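Local coordinates for protein putative Acetyltransferase (Pyrococcus horikoshii, PDB 3DDD) that probably acts as an acyltransferase of the GNAT family, binding coenzyme A in its first GNAT domain and presumably moving an acyl group to an unidentified acceptor, at residues L133-K136 with V140-Y143; Q259-M264 with L283-G288; S52-S57 with I89-V94. All coordinates share one frame; numbering follows the deposited sequence.

Contact 1 (L133-K136 with V140-Y143). With COA (coenzyme A), chain B.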
loop_
_atom_site.group_PDB
_atom_site.type_symbol
_atom_site.label_atom_id
_atom_site.label_comp_id
_atom_site.label_asym_id
_atom_site.label_seq_id
_atom_site.Cartn_x
_atom_site.Cartn_y
_atom_site.Cartn_z
ATOM N N LEU A 133 12.286 -9.657 -9.622
ATOM C CA LEU A 133 12.990 -8.371 -9.671
ATOM C C LEU A 133 13.575 -8.075 -8.285
ATOM O O LEU A 133 14.769 -7.871 -8.126
ATOM C CB LEU A 133 12.013 -7.272 -10.117
ATOM C CG LEU A 133 12.475 -5.935 -10.724
ATOM C CD1 LEU A 133 11.306 -5.215 -11.481
ATOM C CD2 LEU A 133 13.020 -5.031 -9.661
ATOM N N TYR A 134 12.736 -8.106 -7.260
ATOM C CA TYR A 134 13.161 -7.671 -5.915
ATOM C C TYR A 134 14.218 -8.623 -5.307
ATOM O O TYR A 134 15.100 -8.212 -4.539
ATOM C CB TYR A 134 11.943 -7.534 -5.005
ATOM C CG TYR A 134 10.799 -6.739 -5.651
ATOM C CD1 TYR A 134 11.024 -5.527 -6.272
ATOM C CD2 TYR A 134 9.502 -7.225 -5.635
ATOM C CE1 TYR A 134 9.945 -4.803 -6.863
ATOM C CE2 TYR A 134 8.444 -6.519 -6.182
ATOM C CZ TYR A 134 8.676 -5.326 -6.818
ATOM O OH TYR A 134 7.615 -4.683 -7.384
ATOM N N LYS A 135 14.121 -9.886 -5.663
ATOM C CA LYS A 135 15.066 -10.884 -5.182
ATOM C C LYS A 135 16.479 -10.627 -5.691
ATOM O O LYS A 135 17.429 -10.867 -4.973
ATOM C CB LYS A 135 14.576 -12.302 -5.550
ATOM C CG LYS A 135 15.161 -13.379 -4.635
ATOM C CD LYS A 135 14.220 -14.543 -4.361
ATOM C CE LYS A 135 14.365 -15.089 -2.928
ATOM N NZ LYS A 135 13.965 -14.044 -1.913
ATOM N N LYS A 136 16.603 -10.107 -6.920
ATOM C CA LYS A 136 17.889 -9.700 -7.486
ATOM C C LYS A 136 18.592 -8.625 -6.643
ATOM O O LYS A 136 19.797 -8.566 -6.671
ATOM C CB LYS A 136 17.726 -9.155 -8.906
ATOM C CG LYS A 136 17.476 -10.186 -10.005
ATOM C CD LYS A 136 17.034 -9.511 -11.333
ATOM C CE LYS A 136 16.769 -10.550 -12.446
ATOM N NZ LYS A 136 16.867 -9.874 -13.783
ATOM N N VAL A 140 14.509 -10.229 1.040
ATOM C CA VAL A 140 14.219 -11.515 1.673
ATOM C C VAL A 140 12.733 -11.601 2.047
ATOM O O VAL A 140 12.125 -10.602 2.368
ATOM C CB VAL A 140 15.071 -11.724 2.969
ATOM C CG1 VAL A 140 16.596 -11.743 2.655
ATOM C CG2 VAL A 140 14.742 -10.665 4.009
ATOM N N ASP A 141 12.162 -12.801 2.015
ATOM C CA ASP A 141 10.761 -13.014 2.377
ATOM C C ASP A 141 10.482 -12.710 3.848
ATOM O O ASP A 141 11.272 -13.070 4.731
ATOM C CB ASP A 141 10.324 -14.462 2.116
ATOM C CG ASP A 141 10.353 -14.848 0.649
ATOM O OD1 ASP A 141 10.612 -13.999 -0.204
ATOM O OD2 ASP A 141 10.106 -16.027 0.362
ATOM N N GLU A 142 9.360 -12.047 4.099
ATOM C CA GLU A 142 8.840 -11.927 5.449
ATOM C C GLU A 142 7.666 -12.892 5.640
ATOM O O GLU A 142 7.858 -13.980 6.149
ATOM C CB GLU A 142 8.467 -10.468 5.757
ATOM C CG GLU A 142 9.718 -9.592 5.862
ATOM C CD GLU A 142 9.477 -8.264 6.540
ATOM O OE1 GLU A 142 8.392 -7.674 6.356
ATOM O OE2 GLU A 142 10.381 -7.809 7.263
ATOM N N TYR A 143 6.483 -12.519 5.175
ATOM C CA TYR A 143 5.291 -13.350 5.259
ATOM C C TYR A 143 4.333 -12.842 4.179
ATOM O O TYR A 143 4.513 -11.739 3.677
ATOM C CB TYR A 143 4.632 -13.250 6.659
ATOM C CG TYR A 143 4.525 -11.826 7.172
ATOM C CD1 TYR A 143 3.566 -10.987 6.685
ATOM C CD2 TYR A 143 5.429 -11.311 8.114
ATOM C CE1 TYR A 143 3.465 -9.673 7.109
ATOM C CE2 TYR A 143 5.332 -9.980 8.559
ATOM C CZ TYR A 143 4.337 -9.167 8.035
ATOM O OH TYR A 143 4.175 -7.840 8.414
HETATM N N1A COA B . 6.683 -13.204 -14.748
HETATM C C2A COA B . 7.664 -13.551 -13.853
HETATM N N3A COA B . 8.689 -12.667 -13.590
HETATM C C4A COA B . 8.698 -11.464 -14.236
HETATM C C5A COA B . 7.713 -11.089 -15.123
HETATM C C6A COA B . 6.702 -11.982 -15.381
HETATM N N6A COA B . 5.979 -11.746 -16.454
HETATM N N7A COA B . 7.966 -9.851 -15.608
HETATM C C8A COA B . 9.096 -9.426 -15.006
HETATM N N9A COA B . 9.546 -10.416 -14.157
HETATM C C1B COA B . 10.648 -10.351 -13.182
HETATM C C2B COA B . 11.790 -11.264 -13.610
HETATM O O2B COA B . 12.526 -11.753 -12.528
HETATM C C3B COA B . 12.654 -10.309 -14.388
HETATM O O3B COA B . 13.949 -10.793 -14.487
HETATM P P3B COA B . 14.397 -11.767 -15.686
HETATM O O7A COA B . 15.919 -11.845 -15.695
HETATM O O8A COA B . 13.935 -11.144 -16.971
HETATM O O9A COA B . 13.941 -13.145 -15.344
HETATM C C4B COA B . 12.535 -9.092 -13.504
HETATM O O4B COA B . 11.159 -9.044 -13.202
HETATM C C5B COA B . 13.009 -7.794 -14.121
HETATM O O5B COA B . 12.455 -7.661 -15.386
HETATM P P1A COA B . 12.169 -6.194 -15.936
HETATM O O1A COA B . 12.210 -6.230 -17.441
HETATM O O2A COA B . 13.125 -5.165 -15.396
HETATM O O3A COA B . 10.699 -5.957 -15.342
HETATM P P2A COA B . 9.576 -5.103 -16.109
HETATM O O4A COA B . 10.036 -3.912 -16.870
HETATM O O5A COA B . 8.751 -6.040 -16.974
HETATM O O6A COA B . 8.603 -4.679 -14.882
HETATM C CBP COA B . 6.881 -5.393 -13.208
HETATM C CCP COA B . 8.222 -5.657 -13.932
HETATM C CDP COA B . 6.814 -3.901 -12.879
HETATM C CEP COA B . 6.924 -6.200 -11.901
HETATM C CAP COA B . 5.615 -5.959 -13.885
HETATM O OAP COA B . 5.861 -6.536 -15.127
HETATM C C9P COA B . 4.390 -5.074 -13.963
HETATM O O9P COA B . 4.377 -3.765 -14.355
HETATM N N8P COA B . 3.224 -5.585 -13.638
HETATM C C7P COA B . 2.373 -4.800 -12.787
HETATM C C6P COA B . 1.575 -5.639 -11.830
HETATM C C5P COA B . 2.401 -6.691 -11.173
HETATM O O5P COA B . 1.965 -7.864 -11.296
HETATM N N4P COA B . 3.542 -6.319 -10.524
HETATM C C3P COA B . 3.799 -5.115 -9.698
HETATM C C2P COA B . 3.567 -5.219 -8.160
HETATM S S1P COA B . 4.809 -6.081 -7.115
HETATM O O HOH W 1 13.755 -14.872 1.223
#

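Contact 2 (Q259-M264 with L283-G288)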
loop_
_atom_site.group_PDB
_atom_site.type_symbol
_atom_site.label_atom_id
_atom_site.label_comp_id
_atom_site.label_asym_id
_atom_site.label_seq_id
_atom_site.Cartn_x
_atom_site.Cartn_y
_atom_site.Cartn_z
ATOM N N GLN A 259 -10.857 -15.366 -1.551
ATOM C CA GLN A 259 -9.494 -14.883 -1.695
ATOM C C GLN A 259 -9.274 -14.239 -3.053
ATOM O O GLN A 259 -9.493 -14.866 -4.074
ATOM C CB GLN A 259 -8.470 -15.992 -1.515
ATOM C CG GLN A 259 -7.040 -15.409 -1.643
ATOM C CD GLN A 259 -5.958 -16.426 -1.509
ATOM O OE1 GLN A 259 -5.977 -17.264 -0.597
ATOM N NE2 GLN A 259 -4.973 -16.346 -2.394
ATOM N N VAL A 260 -8.757 -13.020 -3.067
ATOM C CA VAL A 260 -8.537 -12.301 -4.330
ATOM C C VAL A 260 -7.139 -12.512 -4.873
ATOM O O VAL A 260 -6.959 -12.842 -6.036
ATOM C CB VAL A 260 -8.732 -10.765 -4.175
ATOM C CG1 VAL A 260 -8.523 -10.072 -5.533
ATOM C CG2 VAL A 260 -10.085 -10.459 -3.614
ATOM N N THR A 261 -6.143 -12.241 -4.043
ATOM C CA THR A 261 -4.748 -12.370 -4.443
ATOM C C THR A 261 -3.857 -12.379 -3.215
ATOM O O THR A 261 -4.311 -12.054 -2.137
ATOM C CB THR A 261 -4.321 -11.235 -5.408
ATOM O OG1 THR A 261 -3.094 -11.619 -6.041
ATOM C CG2 THR A 261 -4.171 -9.907 -4.698
ATOM N N SER A 262 -2.617 -12.822 -3.353
ATOM C CA SER A 262 -1.642 -12.621 -2.289
ATOM C C SER A 262 -0.301 -12.087 -2.799
ATOM O O SER A 262 0.064 -12.249 -3.948
ATOM C CB SER A 262 -1.439 -13.881 -1.483
ATOM O OG SER A 262 -0.598 -14.756 -2.160
ATOM N N CYS A 263 0.392 -11.391 -1.907
ATOM C CA CYS A 263 1.747 -10.949 -2.120
ATOM C C CYS A 263 2.627 -11.521 -1.053
ATOM O O CYS A 263 2.159 -12.008 -0.027
ATOM C CB CYS A 263 1.844 -9.440 -2.022
ATOM S SG CYS A 263 0.991 -8.617 -3.368
HETATM N N MSE A 264 3.916 -11.428 -1.304
HETATM C CA MSE A 264 4.881 -11.777 -0.325
HETATM C C MSE A 264 5.460 -10.443 0.109
HETATM O O MSE A 264 5.909 -9.651 -0.713
HETATM C CB MSE A 264 5.915 -12.726 -0.929
HETATM C CG MSE A 264 7.079 -13.049 -0.021
HETATM SE SE MSE A 264 6.583 -14.016 1.569
HETATM C CE MSE A 264 6.396 -15.822 0.795
ATOM N N LEU A 283 -2.734 -1.328 5.502
ATOM C CA LEU A 283 -3.273 -0.136 4.858
ATOM C C LEU A 283 -3.458 -0.362 3.355
ATOM O O LEU A 283 -4.548 -0.221 2.849
ATOM C CB LEU A 283 -2.383 1.090 5.156
ATOM C CG LEU A 283 -3.065 2.453 4.862
ATOM C CD1 LEU A 283 -2.530 3.581 5.764
ATOM C CD2 LEU A 283 -2.897 2.826 3.411
ATOM N N ALA A 284 -2.382 -0.721 2.657
ATOM C CA ALA A 284 -2.402 -0.935 1.189
ATOM C C ALA A 284 -1.140 -1.655 0.849
ATOM O O ALA A 284 -0.157 -1.481 1.531
ATOM C CB ALA A 284 -2.461 0.388 0.415
ATOM N N TYR A 285 -1.139 -2.483 -0.189
ATOM C CA TYR A 285 0.116 -3.108 -0.646
ATOM C C TYR A 285 1.199 -2.030 -0.995
ATOM O O TYR A 285 2.390 -2.226 -0.752
ATOM C CB TYR A 285 -0.129 -3.979 -1.853
ATOM C CG TYR A 285 -0.792 -5.328 -1.652
ATOM C CD1 TYR A 285 -0.405 -6.194 -0.633
ATOM C CD2 TYR A 285 -1.783 -5.761 -2.531
ATOM C CE1 TYR A 285 -0.970 -7.465 -0.498
ATOM C CE2 TYR A 285 -2.379 -7.043 -2.399
ATOM C CZ TYR A 285 -1.973 -7.884 -1.381
ATOM O OH TYR A 285 -2.539 -9.138 -1.255
ATOM N N ALA A 286 0.767 -0.877 -1.496
ATOM C CA ALA A 286 1.677 0.218 -1.845
ATOM C C ALA A 286 2.386 0.875 -0.655
ATOM O O ALA A 286 3.532 1.388 -0.787
ATOM C CB ALA A 286 0.935 1.249 -2.604
ATOM N N LYS A 287 1.716 0.849 0.504
ATOM C CA LYS A 287 2.092 1.665 1.642
ATOM C C LYS A 287 2.461 0.883 2.908
ATOM O O LYS A 287 3.197 1.372 3.756
ATOM C CB LYS A 287 0.977 2.683 1.846
ATOM C CG LYS A 287 1.186 3.826 0.855
ATOM C CD LYS A 287 0.140 4.818 0.846
ATOM C CE LYS A 287 0.267 5.696 -0.375
ATOM N NZ LYS A 287 -0.213 5.026 -1.661
ATOM N N GLY A 288 1.975 -0.345 3.021
ATOM C CA GLY A 288 2.420 -1.261 4.052
ATOM C C GLY A 288 1.345 -1.605 5.062
ATOM O O GLY A 288 0.339 -0.911 5.047
ATOM O OXT GLY A 288 1.493 -2.526 5.921
#

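Contact 3 (S52-S57 with I89-V94). With COA (coenzyme A), chain B.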
loop_
_atom_site.group_PDB
_atom_site.type_symbol
_atom_site.label_atom_id
_atom_site.label_comp_id
_atom_site.label_asym_id
_atom_site.label_seq_id
_atom_site.Cartn_x
_atom_site.Cartn_y
_atom_site.Cartn_z
ATOM N N SER A 52 -7.821 9.061 -7.995
ATOM C CA SER A 52 -7.932 9.525 -6.626
ATOM C C SER A 52 -6.917 8.858 -5.711
ATOM O O SER A 52 -6.370 9.500 -4.816
ATOM C CB SER A 52 -9.354 9.311 -6.122
ATOM O OG SER A 52 -10.218 10.117 -6.906
ATOM N N SER A 53 -6.638 7.584 -5.950
ATOM C CA SER A 53 -5.648 6.878 -5.145
ATOM C C SER A 53 -4.263 7.512 -5.320
ATOM O O SER A 53 -3.535 7.681 -4.367
ATOM C CB SER A 53 -5.614 5.405 -5.538
ATOM O OG SER A 53 -4.822 4.663 -4.641
ATOM N N PHE A 54 -3.922 7.892 -6.545
ATOM C CA PHE A 54 -2.616 8.428 -6.868
ATOM C C PHE A 54 -2.446 9.878 -6.438
ATOM O O PHE A 54 -1.343 10.292 -6.093
ATOM C CB PHE A 54 -2.354 8.332 -8.376
ATOM C CG PHE A 54 -2.030 6.952 -8.876
ATOM C CD1 PHE A 54 -1.903 5.863 -8.014
ATOM C CD2 PHE A 54 -1.822 6.755 -10.230
ATOM C CE1 PHE A 54 -1.579 4.608 -8.499
ATOM C CE2 PHE A 54 -1.497 5.509 -10.723
ATOM C CZ PHE A 54 -1.345 4.438 -9.868
ATOM N N GLU A 55 -3.520 10.658 -6.467
ATOM C CA GLU A 55 -3.492 11.965 -5.852
ATOM C C GLU A 55 -3.110 11.861 -4.350
ATOM O O GLU A 55 -2.363 12.688 -3.817
ATOM C CB GLU A 55 -4.843 12.658 -6.042
ATOM C CG GLU A 55 -5.112 12.998 -7.497
ATOM C CD GLU A 55 -6.495 13.591 -7.808
ATOM O OE1 GLU A 55 -7.400 13.645 -6.957
ATOM O OE2 GLU A 55 -6.675 14.013 -8.966
ATOM N N ILE A 56 -3.629 10.851 -3.672
ATOM C CA ILE A 56 -3.314 10.617 -2.257
ATOM C C ILE A 56 -1.840 10.238 -2.109
ATOM O O ILE A 56 -1.146 10.770 -1.261
ATOM C CB ILE A 56 -4.228 9.526 -1.666
ATOM C CG1 ILE A 56 -5.670 10.065 -1.552
ATOM C CG2 ILE A 56 -3.716 9.034 -0.326
ATOM C CD1 ILE A 56 -6.709 8.969 -1.280
ATOM N N SER A 57 -1.361 9.353 -2.968
ATOM C CA SER A 57 0.036 8.909 -2.939
ATOM C C SER A 57 1.012 10.074 -3.060
ATOM O O SER A 57 1.939 10.178 -2.272
ATOM C CB SER A 57 0.283 7.874 -4.042
ATOM O OG SER A 57 -0.539 6.729 -3.815
ATOM N N ILE A 89 8.225 0.491 -0.911
ATOM C CA ILE A 89 8.146 0.679 -2.355
ATOM C C ILE A 89 6.849 0.030 -2.854
ATOM O O ILE A 89 6.517 -1.139 -2.517
ATOM C CB ILE A 89 9.406 0.187 -3.089
ATOM C CG1 ILE A 89 10.553 1.169 -2.831
ATOM C CG2 ILE A 89 9.182 0.099 -4.601
ATOM C CD1 ILE A 89 11.950 0.586 -3.036
ATOM N N GLY A 90 6.086 0.827 -3.589
ATOM C CA GLY A 90 4.847 0.375 -4.163
ATOM C C GLY A 90 4.529 0.970 -5.512
ATOM O O GLY A 90 5.278 1.810 -6.028
ATOM N N LEU A 91 3.452 0.480 -6.124
ATOM C CA LEU A 91 2.918 1.071 -7.362
ATOM C C LEU A 91 3.871 0.896 -8.567
ATOM O O LEU A 91 3.834 1.662 -9.516
ATOM C CB LEU A 91 2.501 2.561 -7.122
ATOM C CG LEU A 91 1.397 2.862 -6.081
ATOM C CD1 LEU A 91 0.859 4.340 -6.118
ATOM C CD2 LEU A 91 0.205 1.897 -6.273
HETATM N N MSE A 92 4.704 -0.152 -8.532
HETATM C CA MSE A 92 5.518 -0.522 -9.687
HETATM C C MSE A 92 4.645 -1.017 -10.862
HETATM O O MSE A 92 3.739 -1.826 -10.692
HETATM C CB MSE A 92 6.517 -1.611 -9.329
HETATM C CG MSE A 92 7.542 -1.230 -8.275
HETATM SE SE MSE A 92 8.981 -0.125 -8.928
HETATM C CE MSE A 92 9.655 -1.336 -10.310
ATOM N N GLY A 93 4.978 -0.556 -12.059
ATOM C CA GLY A 93 4.174 -0.800 -13.231
ATOM C C GLY A 93 4.905 -0.385 -14.483
ATOM O O GLY A 93 5.420 0.734 -14.561
ATOM N N VAL A 94 4.963 -1.301 -15.456
ATOM C CA VAL A 94 5.446 -0.995 -16.801
ATOM C C VAL A 94 4.416 -1.482 -17.778
ATOM O O VAL A 94 3.893 -2.584 -17.642
ATOM C CB VAL A 94 6.801 -1.636 -17.034
ATOM C CG1 VAL A 94 7.260 -1.540 -18.531
ATOM C CG2 VAL A 94 7.824 -0.972 -16.066
HETATM N N1A COA B . 6.683 -13.204 -14.748
HETATM C C2A COA B . 7.664 -13.551 -13.853
HETATM N N3A COA B . 8.689 -12.667 -13.590
HETATM C C4A COA B . 8.698 -11.464 -14.236
HETATM C C5A COA B . 7.713 -11.089 -15.123
HETATM C C6A COA B . 6.702 -11.982 -15.381
HETATM N N6A COA B . 5.979 -11.746 -16.454
HETATM N N7A COA B . 7.966 -9.851 -15.608
HETATM C C8A COA B . 9.096 -9.426 -15.006
HETATM N N9A COA B . 9.546 -10.416 -14.157
HETATM C C1B COA B . 10.648 -10.351 -13.182
HETATM C C2B COA B . 11.790 -11.264 -13.610
HETATM O O2B COA B . 12.526 -11.753 -12.528
HETATM C C3B COA B . 12.654 -10.309 -14.388
HETATM O O3B COA B . 13.949 -10.793 -14.487
HETATM P P3B COA B . 14.397 -11.767 -15.686
HETATM O O7A COA B . 15.919 -11.845 -15.695
HETATM O O8A COA B . 13.935 -11.144 -16.971
HETATM O O9A COA B . 13.941 -13.145 -15.344
HETATM C C4B COA B . 12.535 -9.092 -13.504
HETATM O O4B COA B . 11.159 -9.044 -13.202
HETATM C C5B COA B . 13.009 -7.794 -14.121
HETATM O O5B COA B . 12.455 -7.661 -15.386
HETATM P P1A COA B . 12.169 -6.194 -15.936
HETATM O O1A COA B . 12.210 -6.230 -17.441
HETATM O O2A COA B . 13.125 -5.165 -15.396
HETATM O O3A COA B . 10.699 -5.957 -15.342
HETATM P P2A COA B . 9.576 -5.103 -16.109
HETATM O O4A COA B . 10.036 -3.912 -16.870
HETATM O O5A COA B . 8.751 -6.040 -16.974
HETATM O O6A COA B . 8.603 -4.679 -14.882
HETATM C CBP COA B . 6.881 -5.393 -13.208
HETATM C CCP COA B . 8.222 -5.657 -13.932
HETATM C CDP COA B . 6.814 -3.901 -12.879
HETATM C CEP COA B . 6.924 -6.200 -11.901
HETATM C CAP COA B . 5.615 -5.959 -13.885
HETATM O OAP COA B . 5.861 -6.536 -15.127
HETATM C C9P COA B . 4.390 -5.074 -13.963
HETATM O O9P COA B . 4.377 -3.765 -14.355
HETATM N N8P COA B . 3.224 -5.585 -13.638
HETATM C C7P COA B . 2.373 -4.800 -12.787
HETATM C C6P COA B . 1.575 -5.639 -11.830
HETATM C C5P COA B . 2.401 -6.691 -11.173
HETATM O O5P COA B . 1.965 -7.864 -11.296
HETATM N N4P COA B . 3.542 -6.319 -10.524
HETATM C C3P COA B . 3.799 -5.115 -9.698
HETATM C C2P COA B . 3.567 -5.219 -8.160
HETATM S S1P COA B . 4.809 -6.081 -7.115
#

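Contact 1 (L133-K136 with V140-Y143)
Lys-135 and Asp-141 meet at the protein surface through a long salt bridge, with Lys-135 NZ 3.8 Å from Asp-141 OD1. The two side chains cross at about a right angle. CG of Lys-135 stands opposite the backbone N (chi1 -157°), and three further bends along the chain bring its ammonium group round to the start of the strand, where NZ also lies beside Val-140 CA. A water completes this loose side: it accepts from Lys-135 NZ at 3.3 Å and from the backbone N of Asp-141 at 2.7 Å, so one bridge is direct and the other solvent-mediated. Neither charge depends on the other alone. Asp-141 OD1 has its stronger partner in the hydroxyl of Tyr-131, and NZ makes weak bonds to Tyr-131 OH and Phe-139 O. A long, flexible lysine suits such a wet, shared position.

Helix 131-136 and strand 140-149 correspond to helix alpha4 and strand beta6 of the GNAT fold, joined by a short loop, and the helix carries part of the coenzyme A pocket. Packing is much closer on that side. Leu-133 lays its branched chain against the ribose and the pyrophosphate arm, CB coming within 3.7 Å of the cofactor's O4B. Tyr-134 meets the thiol with the edge of its ring, the sulfur lying in the ring plane, and Tyr-134 OH is 3.1 Å from the cofactor's S1P; many GNAT enzymes place a tyrosine at this point. Phe-108 packs against the same ring. Lys-136, in contrast to the bent Lys-135, runs straight out beyond CG and grips the 3'-phosphate with two hydrogen bonds, from NZ to O7A (2.9 Å) and from NZ to the ester oxygen O3B (3.1 Å), its positive charge matching the phosphate.

Contact 2 (Q259-M264 with L283-G288)
Cys-263 drops its sulfur onto the ring of Tyr-285 almost along the ring normal: SG lies 3.6 Å from the centroid of the Tyr-285 ring and only 11° off the perpendicular. The approach is centred, since SG keeps similar distances to all six ring carbons, and this is a true sulfur-aromatic contact over one face. The cysteine side chain stands with SG opposite its carbonyl carbon (chi1 -68°), which sets the sulfur over the ring, while CB lies at nearly the same height but just outside the rim, 3.8 Å from CE1 of Tyr-285. Small and polarisable, a thiol fits closely against a flat pi surface.

Thr-261, two residues back and on the same side of the strand, deals with the ring differently. Its methyl CG2 comes to the edge, near the ring plane, 3.9 Å from Tyr-285 OH. The backbone approaches more closely, Thr-261 O lying 3.5 Å from Tyr-285 OH; Ser-262, its side chain turned away, brings CA to 3.7 Å from the same oxygen. Thus alternate residues of strand 258-267 offer one group to the face and one to the edge of a single tyrosine. Just before this, Val-260 and Thr-261 both face Arg-147 in a classic beta bulge against strand 140-149.

Tyr-285 itself projects from the C-terminal tail, whose course is set by a tight turn: Ala-284 O accepts from the backbone N of both Lys-287 and Gly-288. The terminal carboxylate of Gly-288 is tied to Arg-265 and Tyr-279.

The contact is mainly one of dispersion and sulfur-pi attraction, while the hydroxyl finds its hydrogen bond at Thr-145 O. Face packing and an anchored hydroxyl together should restrict the ring's position and pin the tail to the strands.

Contact 3 (S52-S57 with I89-V94)
Leu-91 belongs to strand 86-94, the coenzyme A-binding strand beta4 of the GNAT fold, and points from it toward Phe-54 and Ser-57 on helix 47-60. Its backbone angles (phi 67°, psi 27°) are left-handed, consistent with the bulge that GNAT proteins have in this strand. One methyl carries most of the contact: Leu-91 CD1 lies 3.4 Å from CE1 of Phe-54, meeting the ring obliquely, and 3.6 Å from OG of Ser-57. The second methyl follows more loosely, Leu-91 CD2 being 3.9 Å from the same CE1. The two side chains run antiparallel past one another, each from its own backbone, and both suit this buried interface; Met-77 and helix 30-41 pack further round the Phe-54 ring.

Ser-57 brings a hydroxyl into this apolar setting, where it is bonded within the helix. OG donates to the carbonyl of Ser-53 one turn earlier at 3.2 Å, from 38° out of the carbonyl plane, while Ser-53 O also accepts the helical N-H of Ser-57. Lys-287 NZ, from the C-terminal tail, is hydrogen-bonded to the same OG, so the buried hydroxyl has two partners.

On the cofactor side of the strand, Val-94 N donates to the pantetheine oxygen O9P at 2.8 Å. The chemistry thus divides: apolar side-chain contact joins strand to helix, while the N-H of Val-94, at the end of the strand, is used for coenzyme A.

Along the chain contact 3 closes first, then contact 1, then contact 2. Contacts 2 and 3 lie about 13 Å apart between centres, contacts 1 and 2 about 14 Å, and contacts 1 and 3 about 20 Å. Neighbouring strands 140-149 and 258-267 join contact 1 to contact 2, where the selenium of Met-264 packs on Tyr-143. Contacts 1 and 3 both touch coenzyme A, and Tyr-134 packs against Met-92. The C-terminal tail bridges contacts 2 and 3: Ala-286 touches Leu-91, and Lys-287 reaches Ser-57. Strand 258-267, late in the chain, lies between strands 121-126 and 140-149, consistent with a close structural link between the two halves.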